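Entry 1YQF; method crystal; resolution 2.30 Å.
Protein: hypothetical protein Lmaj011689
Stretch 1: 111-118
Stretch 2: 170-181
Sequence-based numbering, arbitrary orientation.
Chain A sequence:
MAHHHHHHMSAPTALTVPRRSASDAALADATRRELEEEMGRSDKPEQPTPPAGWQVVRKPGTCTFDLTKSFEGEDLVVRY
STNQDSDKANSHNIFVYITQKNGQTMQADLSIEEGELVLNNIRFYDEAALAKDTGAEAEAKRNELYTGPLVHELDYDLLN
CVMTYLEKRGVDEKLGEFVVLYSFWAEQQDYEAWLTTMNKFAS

Stretch 1 (111-118) SIEEGELV
Stretch 2 (170-181) GVDEKLGEFVVL

Residues 111-118 form a β-hairpin whose strands are joined by a type I' turn from Glu113 to Glu116. Glu114 (φ/ψ 63/38°) and Gly115 (65/19°) occupy its corners. Reciprocal backbone hydrogen bonds hold the strands in register: Glu113 N to Glu116 O and Glu116 N to Glu113 O, both 3.1 Å, then Ser111 N to Val118 O (2.9 Å) and Val118 N to Ser111 O (3.0 Å). Residues 173-181 are helical, and their axis crosses strand 111-113 almost perpendicularly, at -86°, with a closest approach of 9.2 Å. Asp172 (χ1 p) caps the helix, its OD1 accepting from Leu175 N at 3.1 Å. The CA atoms of Ile112 and Gly176 lie 6.2 Å apart, those of Glu116 and Glu173 6.0 Å.

Apolar packing dominates the interface, which buries 361 Å² and contains no hydrogen bond between the stretches. Ile112 (χ1 m, χ2 t) and Leu117 (χ1 -110°, χ2 p) both point toward the helix and converge on Gly176. Ile112 CD1 reaches Gly176 CA at 3.5 Å, and Leu117 CD1 approaches the same CA to 4.2 Å. The absent side chain makes this fit possible: an ideal CB on Gly176 would lie 3.1 Å from Leu117 CD1 and 3.5 Å from Ile112 CG2. Ile112 also meets the next helical turn, with CD1 4.0 Å from Val179 CB and CG2 3.8 Å from Val180 CG2; both valines have χ1 t. Leu117 CD2 packs against the segment preceding the helix, 4.0 Å from Val171 CG1 and 3.4 Å from Asp172 O.

Polar atoms meet at the turn without bonding. Glu173 (χ1 m, χ2 t, χ3 1°) leaves its backbone sideways, but its carboxylate comes nearer the hairpin. Gly115 O lies 3.2 Å from Glu173 CD and 3.3 Å from Glu173 OE1, a pairing of two acceptors.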

# COMPACT_ATOMS: atom_id res chain seq x y z
N SER A 111 16.20 8.63 4.26
CA SER A 111 15.43 9.20 5.35
C SER A 111 16.31 10.18 6.11
O SER A 111 17.53 10.02 6.18
CB SER A 111 14.90 8.10 6.28
OG SER A 111 15.93 7.19 6.63
N ILE A 112 15.68 11.21 6.67
CA ILE A 112 16.37 12.24 7.43
C ILE A 112 16.05 12.01 8.90
O ILE A 112 14.89 12.13 9.31
CB ILE A 112 15.94 13.65 6.99
CG1 ILE A 112 16.12 13.82 5.48
CG2 ILE A 112 16.75 14.72 7.74
CD1 ILE A 112 15.46 15.06 4.92
N GLU A 113 17.07 11.66 9.67
CA GLU A 113 16.91 11.36 11.09
C GLU A 113 18.09 11.93 11.88
O GLU A 113 19.24 11.57 11.63
CB GLU A 113 16.77 9.85 11.33
CG GLU A 113 17.59 8.96 10.41
CD GLU A 113 17.02 7.55 10.30
OE1 GLU A 113 15.94 7.39 9.68
OE2 GLU A 113 17.65 6.61 10.84
N GLU A 114 17.78 12.84 12.81
CA GLU A 114 18.79 13.51 13.64
C GLU A 114 19.74 14.36 12.79
O GLU A 114 20.94 14.44 13.07
CB GLU A 114 19.57 12.50 14.49
CG GLU A 114 18.70 11.50 15.25
CD GLU A 114 17.81 12.15 16.30
OE1 GLU A 114 16.88 12.89 15.92
OE2 GLU A 114 18.05 11.91 17.51
N GLY A 115 19.19 15.00 11.76
CA GLY A 115 19.96 15.81 10.84
C GLY A 115 20.97 15.02 10.04
O GLY A 115 21.92 15.58 9.49
N GLU A 116 20.76 13.70 9.96
CA GLU A 116 21.68 12.79 9.29
C GLU A 116 20.95 12.10 8.14
O GLU A 116 19.80 11.69 8.29
CB GLU A 116 22.21 11.74 10.28
CG GLU A 116 23.40 10.93 9.79
CD GLU A 116 23.81 9.84 10.76
OE1 GLU A 116 23.09 8.83 10.87
OE2 GLU A 116 24.86 10.00 11.43
N LEU A 117 21.63 11.97 7.01
CA LEU A 117 21.06 11.29 5.85
C LEU A 117 21.36 9.81 5.94
O LEU A 117 22.50 9.41 6.12
CB LEU A 117 21.63 11.87 4.56
CG LEU A 117 20.68 12.71 3.70
CD1 LEU A 117 20.02 13.83 4.49
CD2 LEU A 117 21.45 13.28 2.52
N VAL A 118 20.31 8.99 5.83
CA VAL A 118 20.44 7.54 5.83
C VAL A 118 19.91 6.99 4.52
O VAL A 118 18.80 7.30 4.10
CB VAL A 118 19.71 6.89 7.02
CG1 VAL A 118 19.89 5.38 7.00
CG2 VAL A 118 20.22 7.47 8.34
N GLY A 170 25.10 17.96 -3.90
CA GLY A 170 24.24 18.78 -3.05
C GLY A 170 23.24 18.01 -2.21
O GLY A 170 22.48 18.62 -1.46
N VAL A 171 23.24 16.68 -2.33
CA VAL A 171 22.38 15.83 -1.52
C VAL A 171 23.14 15.49 -0.24
O VAL A 171 23.82 14.47 -0.15
CB VAL A 171 21.99 14.54 -2.28
CG1 VAL A 171 21.02 13.70 -1.45
CG2 VAL A 171 21.36 14.89 -3.62
N ASP A 172 23.00 16.36 0.75
CA ASP A 172 23.77 16.29 1.99
C ASP A 172 22.90 16.64 3.20
O ASP A 172 21.67 16.61 3.11
CB ASP A 172 25.00 17.21 1.89
CG ASP A 172 24.64 18.62 1.45
OD1 ASP A 172 23.54 19.10 1.78
OD2 ASP A 172 25.42 19.34 0.77
N GLU A 173 23.53 16.96 4.33
CA GLU A 173 22.81 17.31 5.55
C GLU A 173 22.16 18.70 5.48
O GLU A 173 21.17 18.95 6.16
CB GLU A 173 23.73 17.24 6.76
CG GLU A 173 24.24 15.83 7.05
CD GLU A 173 24.92 15.71 8.40
OE1 GLU A 173 25.00 16.71 9.15
OE2 GLU A 173 25.39 14.59 8.72
N LYS A 174 22.73 19.59 4.68
CA LYS A 174 22.16 20.92 4.48
C LYS A 174 20.84 20.87 3.70
O LYS A 174 19.95 21.68 3.94
CB LYS A 174 23.14 21.84 3.74
CG LYS A 174 24.47 22.03 4.46
CD LYS A 174 24.30 22.63 5.86
CE LYS A 174 25.62 22.67 6.62
NZ LYS A 174 26.26 21.32 6.70
N LEU A 175 20.73 19.91 2.79
CA LEU A 175 19.51 19.73 2.00
C LEU A 175 18.43 19.13 2.89
O LEU A 175 17.27 19.53 2.84
CB LEU A 175 19.76 18.83 0.79
CG LEU A 175 18.85 19.03 -0.43
CD1 LEU A 175 19.24 18.08 -1.54
CD2 LEU A 175 17.39 18.82 -0.08
N GLY A 176 18.83 18.17 3.72
CA GLY A 176 17.92 17.51 4.63
C GLY A 176 17.27 18.48 5.60
O GLY A 176 16.06 18.45 5.79
N GLU A 177 18.09 19.35 6.19
CA GLU A 177 17.62 20.37 7.13
C GLU A 177 16.62 21.30 6.44
O GLU A 177 15.66 21.73 7.06
CB GLU A 177 18.80 21.17 7.69
CG GLU A 177 18.41 22.28 8.66
CD GLU A 177 19.63 23.00 9.22
OE1 GLU A 177 20.25 22.47 10.17
OE2 GLU A 177 19.96 24.10 8.72
N PHE A 178 16.86 21.59 5.16
CA PHE A 178 15.91 22.38 4.39
C PHE A 178 14.56 21.68 4.34
O PHE A 178 13.54 22.28 4.69
CB PHE A 178 16.40 22.61 2.96
CG PHE A 178 15.35 23.18 2.05
CD1 PHE A 178 15.03 24.53 2.10
CD2 PHE A 178 14.67 22.36 1.15
CE1 PHE A 178 14.05 25.06 1.27
CE2 PHE A 178 13.69 22.89 0.32
CZ PHE A 178 13.38 24.24 0.38
N VAL A 179 14.55 20.42 3.90
CA VAL A 179 13.32 19.65 3.77
C VAL A 179 12.55 19.62 5.08
O VAL A 179 11.34 19.83 5.09
CB VAL A 179 13.61 18.19 3.31
CG1 VAL A 179 12.33 17.34 3.35
CG2 VAL A 179 14.19 18.18 1.90
N VAL A 180 13.25 19.34 6.18
CA VAL A 180 12.63 19.30 7.51
C VAL A 180 12.00 20.65 7.84
O VAL A 180 10.86 20.71 8.28
CB VAL A 180 13.66 18.93 8.61
CG1 VAL A 180 13.02 18.99 10.00
CG2 VAL A 180 14.23 17.54 8.38
N LEU A 181 12.76 21.72 7.63
CA LEU A 181 12.31 23.08 7.92
C LEU A 181 11.17 23.52 7.02
O LEU A 181 10.27 24.23 7.45
CB LEU A 181 13.48 24.07 7.79
CG LEU A 181 14.52 24.11 8.91
CD1 LEU A 181 15.61 25.11 8.55
CD2 LEU A 181 13.90 24.45 10.26